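Local coordinates for homocysteine S-methyltransferase (Escherichia coli, PDB 5DMM), which catalyses transfer of a methyl group from S-methylmethionine, or less efficiently from S-adenosylmethionine, to homocysteine, with zinc as cofactor, yielding methionine, at residues V222-T235 with L242-N255. Sequence-based numbering, arbitrary orientation.
Sequences VVALGINCIALENT and LHGLTVLPLVVYPN. With ZN (zinc ion), chain B; HCS (2-amino-4-mercapto-butyric acid), chain F.
Asn228 lays its CB on the Tyr253 ring, 3.4 Å from the centroid and almost on the ring normal, a CH-pi contact between neighbouring parallel strands. Its amide then runs alongside the phenol, the two planes 21° apart. Tyr253 turns its CG between backbone N and carbonyl carbon (chi1 43°), which lays the ring along Asn228, both side chains pointing the same way. Hydrogen bonds hold both polar ends: Asn228 OD1 with Ser194 OG and Thr169 N, Tyr253 OH with Glu168 OE1 and Trp192 NE1. At Gly226, whose CA comes 3.1 Å from Val251 O, the strands draw together, a side chain's bulk being absent. Beyond the strand ends, the Pro254 ring lodges between Leu232 CD2 (3.7 Å from its CG) and Thr235 CG2 (3.6 Å from its CB). At the other end, Leu248 CD1 fits against Leu225 CG. Cys229 SG binds zinc at 2.5 Å, as does Cys295 SG, and lies 3.6 Å from SD of the bound homocysteine; Asn255 OD1 hydrogen-bonds with Cys296 N. This beta-alpha-beta crossover of the TIM barrel is flanked by strands 191-197 and 289-292; Leu225 packs on helix 209-217, while Leu242 reaches from helix 235-243 over Gly226 and Ile227, also touching Val213.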
ATOM      1  N   VAL A 222     -11.908  -0.004  -8.055  1.00 16.69           N
ATOM      2  CA  VAL A 222     -10.567  -0.584  -8.069  1.00 13.71           C
ATOM      3  C   VAL A 222      -9.857  -0.137  -9.345  1.00 18.68           C
ATOM      4  O   VAL A 222     -10.155  -0.608 -10.452  1.00 20.54           O
ATOM      5  CB  VAL A 222     -10.596  -2.120  -7.971  1.00 15.85           C
ATOM      6  CG1 VAL A 222      -9.183  -2.682  -8.034  1.00 20.17           C
ATOM      7  CG2 VAL A 222     -11.272  -2.564  -6.672  1.00 16.98           C
ATOM      8  N   VAL A 223      -8.939   0.806  -9.193  1.00 16.93           N
ATOM      9  CA  VAL A 223      -8.354   1.465 -10.357  1.00 19.88           C
ATOM     10  C   VAL A 223      -6.966   0.945 -10.732  1.00 18.92           C
ATOM     11  O   VAL A 223      -6.387   1.389 -11.732  1.00 19.39           O
ATOM     12  CB  VAL A 223      -8.271   2.981 -10.131  1.00 17.29           C
ATOM     13  CG1 VAL A 223      -9.679   3.569  -9.993  1.00 23.39           C
ATOM     14  CG2 VAL A 223      -7.459   3.282  -8.884  1.00 20.74           C
ATOM     15  N   ALA A 224      -6.435   0.020  -9.934  1.00 14.39           N
ATOM     16  CA  ALA A 224      -5.165  -0.627 -10.247  1.00 16.11           C
ATOM     17  C   ALA A 224      -5.008  -1.925  -9.444  1.00 17.86           C
ATOM     18  O   ALA A 224      -5.627  -2.102  -8.388  1.00 15.20           O
ATOM     19  CB  ALA A 224      -3.992   0.332  -9.990  1.00 15.24           C
ATOM     20  N   LEU A 225      -4.199  -2.835  -9.972  1.00 16.21           N
ATOM     21  CA  LEU A 225      -3.995  -4.178  -9.415  1.00 17.61           C
ATOM     22  C   LEU A 225      -2.515  -4.479  -9.458  1.00 16.71           C
ATOM     23  O   LEU A 225      -1.833  -4.033 -10.368  1.00 15.53           O
ATOM     24  CB  LEU A 225      -4.728  -5.248 -10.239  1.00 25.42           C
ATOM     25  CG  LEU A 225      -6.223  -5.161 -10.476  1.00 26.37           C
ATOM     26  CD1 LEU A 225      -6.683  -6.381 -11.211  1.00 18.74           C
ATOM     27  CD2 LEU A 225      -6.893  -5.079  -9.136  1.00 25.97           C
ATOM     28  N   GLY A 226      -2.004  -5.272  -8.530  1.00 14.39           N
ATOM     29  CA  GLY A 226      -0.611  -5.658  -8.669  1.00 13.53           C
ATOM     30  C   GLY A 226      -0.070  -6.551  -7.587  1.00 13.91           C
ATOM     31  O   GLY A 226      -0.807  -7.312  -6.982  1.00 16.02           O
ATOM     32  N   ILE A 227       1.237  -6.455  -7.361  1.00 14.26           N
ATOM     33  CA  ILE A 227       1.906  -7.311  -6.391  1.00 14.25           C
ATOM     34  C   ILE A 227       2.842  -6.497  -5.495  1.00 15.16           C
ATOM     35  O   ILE A 227       3.426  -5.498  -5.923  1.00 15.30           O
ATOM     36  CB  ILE A 227       2.704  -8.423  -7.104  1.00 16.08           C
ATOM     37  CG1 ILE A 227       3.666  -7.783  -8.104  1.00 16.53           C
ATOM     38  CG2 ILE A 227       1.746  -9.396  -7.797  1.00 18.61           C
ATOM     39  CD1 ILE A 227       4.648  -8.762  -8.768  1.00 18.49           C
ATOM     40  N   ASN A 228       2.975  -6.903  -4.239  1.00 14.67           N
ATOM     41  CA  ASN A 228       3.952  -6.269  -3.365  1.00 17.02           C
ATOM     42  C   ASN A 228       4.436  -7.249  -2.311  1.00 21.75           C
ATOM     43  O   ASN A 228       3.829  -8.302  -2.111  1.00 21.22           O
ATOM     44  CB  ASN A 228       3.365  -5.012  -2.702  1.00 15.03           C
ATOM     45  CG  ASN A 228       2.310  -5.339  -1.647  1.00 17.28           C
ATOM     46  OD1 ASN A 228       1.194  -5.754  -1.973  1.00 18.35           O
ATOM     47  ND2 ASN A 228       2.656  -5.126  -0.372  1.00 16.70           N
ATOM     48  N   CYS A 229       5.530  -6.896  -1.648  1.00 18.86           N
ATOM     49  CA  CYS A 229       6.110  -7.729  -0.599  1.00 19.70           C
ATOM     50  C   CYS A 229       6.464  -9.107  -1.143  1.00 24.92           C
ATOM     51  O   CYS A 229       6.238 -10.126  -0.504  1.00 27.76           O
ATOM     52  CB  CYS A 229       5.151  -7.836   0.587  1.00 25.03           C
ATOM     53  SG  CYS A 229       5.983  -8.251   2.146  1.00 50.31           S
ATOM     54  N   ILE A 230       7.030  -9.114  -2.343  1.00 22.33           N
ATOM     55  CA  ILE A 230       7.426 -10.339  -3.026  1.00 24.70           C
ATOM     56  C   ILE A 230       8.906 -10.216  -3.401  1.00 22.67           C
ATOM     57  O   ILE A 230       9.428  -9.104  -3.498  1.00 23.81           O
ATOM     58  CB  ILE A 230       6.547 -10.577  -4.280  1.00 26.51           C
ATOM     59  CG1 ILE A 230       6.899 -11.886  -4.994  1.00 30.88           C
ATOM     60  CG2 ILE A 230       6.671  -9.400  -5.247  1.00 21.96           C
ATOM     61  CD1 ILE A 230       6.078 -12.113  -6.267  1.00 27.81           C
ATOM     62  N   ALA A 231       9.585 -11.347  -3.585  1.00 24.50           N
ATOM     63  CA  ALA A 231      11.003 -11.345  -3.945  1.00 28.39           C
ATOM     64  C   ALA A 231      11.231 -10.731  -5.318  1.00 28.74           C
ATOM     65  O   ALA A 231      10.426 -10.925  -6.228  1.00 25.59           O
ATOM     66  CB  ALA A 231      11.561 -12.759  -3.909  1.00 30.20           C
ATOM     67  N   LEU A 232      12.335 -10.004  -5.467  1.00 26.87           N
ATOM     68  CA  LEU A 232      12.670  -9.378  -6.738  1.00 26.62           C
ATOM     69  C   LEU A 232      12.602 -10.353  -7.906  1.00 26.96           C
ATOM     70  O   LEU A 232      12.028 -10.038  -8.949  1.00 27.59           O
ATOM     71  CB  LEU A 232      14.067  -8.763  -6.686  1.00 29.58           C
ATOM     72  CG  LEU A 232      14.162  -7.254  -6.477  1.00 30.50           C
ATOM     73  CD1 LEU A 232      15.618  -6.813  -6.609  1.00 30.38           C
ATOM     74  CD2 LEU A 232      13.271  -6.496  -7.457  1.00 30.63           C
ATOM     75  N   GLU A 233      13.165 -11.543  -7.723  1.00 28.47           N
ATOM     76  CA  GLU A 233      13.269 -12.513  -8.813  1.00 36.52           C
ATOM     77  C   GLU A 233      11.920 -13.088  -9.227  1.00 28.34           C
ATOM     78  O   GLU A 233      11.832 -13.796 -10.221  1.00 30.04           O
ATOM     79  CB  GLU A 233      14.211 -13.660  -8.428  1.00 35.43           C
ATOM     80  CG  GLU A 233      13.750 -14.490  -7.238  1.00 41.13           C
ATOM     81  CD  GLU A 233      14.448 -14.108  -5.944  1.00 50.92           C
ATOM     82  OE1 GLU A 233      14.834 -12.927  -5.790  1.00 48.28           O
ATOM     83  OE2 GLU A 233      14.616 -14.998  -5.080  1.00 63.00           O
ATOM     84  N   ASN A 234      10.871 -12.790  -8.466  1.00 25.74           N
ATOM     85  CA  ASN A 234       9.560 -13.367  -8.745  1.00 27.80           C
ATOM     86  C   ASN A 234       8.548 -12.364  -9.311  1.00 27.06           C
ATOM     87  O   ASN A 234       7.403 -12.721  -9.615  1.00 28.09           O
ATOM     88  CB  ASN A 234       9.003 -14.012  -7.469  1.00 30.05           C
ATOM     89  CG  ASN A 234       9.822 -15.212  -7.029  1.00 33.29           C
ATOM     90  OD1 ASN A 234      10.411 -15.900  -7.857  1.00 37.43           O
ATOM     91  ND2 ASN A 234       9.859 -15.468  -5.727  1.00 33.55           N
ATOM     92  N   THR A 235       8.984 -11.120  -9.482  1.00 21.26           N
ATOM     93  CA  THR A 235       8.088 -10.043  -9.907  1.00 22.87           C
ATOM     94  C   THR A 235       7.685 -10.093 -11.374  1.00 23.42           C
ATOM     95  O   THR A 235       6.511  -9.993 -11.693  1.00 19.33           O
ATOM     96  CB  THR A 235       8.709  -8.666  -9.658  1.00 20.86           C
ATOM     97  OG1 THR A 235       9.979  -8.586 -10.319  1.00 23.74           O
ATOM     98  CG2 THR A 235       8.897  -8.436  -8.160  1.00 19.85           C
ATOM     99  N   LEU A 242      -0.406 -11.162 -15.139  1.00 20.83           N
ATOM    100  CA  LEU A 242      -1.450 -10.153 -14.966  1.00 18.05           C
ATOM    101  C   LEU A 242      -1.653  -9.320 -16.235  1.00 17.33           C
ATOM    102  O   LEU A 242      -2.770  -8.972 -16.580  1.00 18.21           O
ATOM    103  CB  LEU A 242      -1.117  -9.237 -13.784  1.00 16.21           C
ATOM    104  CG  LEU A 242      -1.167  -9.894 -12.407  1.00 21.08           C
ATOM    105  CD1 LEU A 242      -0.646  -8.936 -11.345  1.00 18.49           C
ATOM    106  CD2 LEU A 242      -2.611 -10.309 -12.075  1.00 24.50           C
ATOM    107  N   HIS A 243      -0.560  -9.028 -16.933  1.00 17.64           N
ATOM    108  CA  HIS A 243      -0.561  -8.261 -18.179  1.00 17.62           C
ATOM    109  C   HIS A 243      -1.455  -8.887 -19.266  1.00 21.14           C
ATOM    110  O   HIS A 243      -1.998  -8.181 -20.118  1.00 19.96           O
ATOM    111  CB  HIS A 243       0.887  -8.132 -18.674  1.00 18.48           C
ATOM    112  CG  HIS A 243       1.070  -7.249 -19.873  1.00 17.44           C
ATOM    113  ND1 HIS A 243       0.442  -6.031 -20.013  1.00 15.78           N
ATOM    114  CD2 HIS A 243       1.830  -7.410 -20.986  1.00 17.31           C
ATOM    115  CE1 HIS A 243       0.809  -5.474 -21.153  1.00 17.52           C
ATOM    116  NE2 HIS A 243       1.651  -6.291 -21.765  1.00 22.15           N
ATOM    117  N   GLY A 244      -1.612 -10.205 -19.214  1.00 20.13           N
ATOM    118  CA  GLY A 244      -2.447 -10.915 -20.171  1.00 24.66           C
ATOM    119  C   GLY A 244      -3.904 -10.986 -19.740  1.00 22.72           C
ATOM    120  O   GLY A 244      -4.756 -11.463 -20.500  1.00 21.67           O
ATOM    121  N   LEU A 245      -4.193 -10.495 -18.534  1.00 21.85           N
ATOM    122  CA  LEU A 245      -5.527 -10.614 -17.932  1.00 20.01           C
ATOM    123  C   LEU A 245      -6.263  -9.280 -17.791  1.00 21.95           C
ATOM    124  O   LEU A 245      -7.483  -9.246 -17.666  1.00 23.44           O
ATOM    125  CB  LEU A 245      -5.428 -11.256 -16.550  1.00 20.67           C
ATOM    126  CG  LEU A 245      -4.877 -12.674 -16.469  1.00 19.42           C
ATOM    127  CD1 LEU A 245      -4.706 -13.070 -15.024  1.00 22.80           C
ATOM    128  CD2 LEU A 245      -5.817 -13.626 -17.191  1.00 28.83           C
ATOM    129  N   THR A 246      -5.521  -8.183 -17.789  1.00 20.24           N
ATOM    130  CA  THR A 246      -6.132  -6.874 -17.584  1.00 19.39           C
ATOM    131  C   THR A 246      -5.245  -5.784 -18.176  1.00 16.70           C
ATOM    132  O   THR A 246      -4.037  -5.972 -18.331  1.00 15.94           O
ATOM    133  CB  THR A 246      -6.365  -6.606 -16.078  1.00 20.97           C
ATOM    134  OG1 THR A 246      -6.893  -5.284 -15.889  1.00 20.94           O
ATOM    135  CG2 THR A 246      -5.061  -6.725 -15.338  1.00 17.94           C
ATOM    136  N   VAL A 247      -5.840  -4.650 -18.512  1.00 15.37           N
ATOM    137  CA  VAL A 247      -5.050  -3.486 -18.885  1.00 19.33           C
ATOM    138  C   VAL A 247      -5.268  -2.362 -17.882  1.00 16.89           C
ATOM    139  O   VAL A 247      -4.920  -1.210 -18.141  1.00 17.19           O
ATOM    140  CB  VAL A 247      -5.370  -2.992 -20.317  1.00 21.96           C
ATOM    141  CG1 VAL A 247      -4.806  -3.959 -21.334  1.00 21.01           C
ATOM    142  CG2 VAL A 247      -6.854  -2.831 -20.515  1.00 21.27           C
ATOM    143  N   LEU A 248      -5.847  -2.687 -16.728  1.00 14.80           N
ATOM    144  CA  LEU A 248      -5.725  -1.778 -15.595  1.00 17.34           C
ATOM    145  C   LEU A 248      -4.243  -1.509 -15.366  1.00 14.37           C
ATOM    146  O   LEU A 248      -3.424  -2.406 -15.562  1.00 16.35           O
ATOM    147  CB  LEU A 248      -6.347  -2.371 -14.326  1.00 20.85           C
ATOM    148  CG  LEU A 248      -7.873  -2.384 -14.221  1.00 22.43           C
ATOM    149  CD1 LEU A 248      -8.279  -3.057 -12.917  1.00 23.55           C
ATOM    150  CD2 LEU A 248      -8.457  -0.969 -14.307  1.00 22.79           C
ATOM    151  N   PRO A 249      -3.891  -0.277 -14.949  1.00 17.24           N
ATOM    152  CA  PRO A 249      -2.506   0.013 -14.557  1.00 16.29           C
ATOM    153  C   PRO A 249      -2.040  -0.982 -13.496  1.00 15.64           C
ATOM    154  O   PRO A 249      -2.768  -1.206 -12.514  1.00 15.78           O
ATOM    155  CB  PRO A 249      -2.565   1.437 -13.971  1.00 16.45           C
ATOM    156  CG  PRO A 249      -3.917   1.958 -14.247  1.00 21.26           C
ATOM    157  CD  PRO A 249      -4.818   0.821 -14.624  1.00 18.18           C
ATOM    158  N   LEU A 250      -0.861  -1.577 -13.673  1.00 14.40           N
ATOM    159  CA  LEU A 250      -0.404  -2.586 -12.723  1.00 13.83           C
ATOM    160  C   LEU A 250       0.536  -1.980 -11.692  1.00 14.40           C
ATOM    161  O   LEU A 250       1.319  -1.073 -11.993  1.00 16.60           O
ATOM    162  CB  LEU A 250       0.283  -3.748 -13.442  1.00 13.70           C
ATOM    163  CG  LEU A 250      -0.598  -4.565 -14.404  1.00 13.16           C
ATOM    164  CD1 LEU A 250       0.218  -5.716 -15.003  1.00 16.84           C
ATOM    165  CD2 LEU A 250      -1.877  -5.088 -13.718  1.00 16.00           C
ATOM    166  N   VAL A 251       0.454  -2.516 -10.478  1.00 13.08           N
ATOM    167  CA  VAL A 251       1.218  -2.032  -9.338  1.00 13.33           C
ATOM    168  C   VAL A 251       2.328  -3.014  -8.986  1.00 14.40           C
ATOM    169  O   VAL A 251       2.116  -4.221  -8.976  1.00 17.15           O
ATOM    170  CB  VAL A 251       0.301  -1.841  -8.098  1.00 18.06           C
ATOM    171  CG1 VAL A 251       1.093  -1.324  -6.923  1.00 21.62           C
ATOM    172  CG2 VAL A 251      -0.852  -0.909  -8.416  1.00 17.41           C
ATOM    173  N   VAL A 252       3.514  -2.504  -8.676  1.00 15.05           N
ATOM    174  CA  VAL A 252       4.582  -3.396  -8.268  1.00 12.11           C
ATOM    175  C   VAL A 252       5.515  -2.698  -7.287  1.00 15.53           C
ATOM    176  O   VAL A 252       6.080  -1.653  -7.584  1.00 15.45           O
ATOM    177  CB  VAL A 252       5.381  -3.942  -9.494  1.00 16.24           C
ATOM    178  CG1 VAL A 252       5.889  -2.812 -10.395  1.00 15.48           C
ATOM    179  CG2 VAL A 252       6.532  -4.816  -9.039  1.00 16.37           C
ATOM    180  N   TYR A 253       5.620  -3.255  -6.092  1.00 13.64           N
ATOM    181  CA  TYR A 253       6.629  -2.794  -5.160  1.00 14.03           C
ATOM    182  C   TYR A 253       7.152  -3.965  -4.339  1.00 16.76           C
ATOM    183  O   TYR A 253       6.532  -4.388  -3.360  1.00 18.06           O
ATOM    184  CB  TYR A 253       6.120  -1.649  -4.263  1.00 15.26           C
ATOM    185  CG  TYR A 253       4.729  -1.698  -3.632  1.00 16.33           C
ATOM    186  CD1 TYR A 253       4.586  -1.665  -2.247  1.00 16.61           C
ATOM    187  CD2 TYR A 253       3.571  -1.662  -4.406  1.00 15.39           C
ATOM    188  CE1 TYR A 253       3.328  -1.653  -1.641  1.00 19.20           C
ATOM    189  CE2 TYR A 253       2.306  -1.657  -3.810  1.00 16.23           C
ATOM    190  CZ  TYR A 253       2.195  -1.645  -2.430  1.00 16.23           C
ATOM    191  OH  TYR A 253       0.954  -1.640  -1.828  1.00 15.93           O
ATOM    192  N   PRO A 254       8.301  -4.507  -4.767  1.00 17.34           N
ATOM    193  CA  PRO A 254       8.867  -5.720  -4.180  1.00 17.90           C
ATOM    194  C   PRO A 254       9.778  -5.433  -2.994  1.00 18.75           C
ATOM    195  O   PRO A 254      10.083  -4.275  -2.689  1.00 19.36           O
ATOM    196  CB  PRO A 254       9.666  -6.313  -5.338  1.00 17.70           C
ATOM    197  CG  PRO A 254      10.180  -5.089  -6.054  1.00 20.68           C
ATOM    198  CD  PRO A 254       9.022  -4.112  -5.997  1.00 18.99           C
ATOM    199  N   ASN A 255      10.205  -6.498  -2.333  1.00 23.89           N
ATOM    200  CA  ASN A 255      11.203  -6.383  -1.283  1.00 20.88           C
ATOM    201  C   ASN A 255      12.570  -6.099  -1.883  1.00 24.04           C
ATOM    202  O   ASN A 255      12.817  -6.385  -3.055  1.00 27.59           O
ATOM    203  CB  ASN A 255      11.236  -7.656  -0.450  1.00 23.48           C
ATOM    204  CG  ASN A 255       9.891  -7.969   0.164  1.00 26.77           C
ATOM    205  OD1 ASN A 255       9.139  -7.066   0.500  1.00 26.71           O
ATOM    206  ND2 ASN A 255       9.575  -9.247   0.296  1.00 30.26           N
TER
HETATM  207 ZN    ZN B 501       6.372  -5.736   2.117  0.57 51.12          ZN
HETATM  208  N   HCS F 505       3.415  -1.530   5.612  0.82 37.06           N
HETATM  209  CA  HCS F 505       3.874  -1.651   4.242  0.82 36.38           C
HETATM  210  CB  HCS F 505       3.506  -3.028   3.703  0.82 34.42           C
HETATM  211  CG  HCS F 505       4.180  -4.130   4.513  0.82 35.27           C
HETATM  212  SD  HCS F 505       3.999  -5.711   3.650  0.82 38.40           S
HETATM  213  C   HCS F 505       3.222  -0.594   3.401  0.82 34.89           C
HETATM  214  OXT HCS F 505       2.402   0.177   3.943  0.82 25.42           O
HETATM  215  O   HCS F 505       3.522  -0.526   2.190  0.82 35.94           O
HETATM  216  O   HOH W   1      14.062  -9.467  -3.243  1.00 31.29           O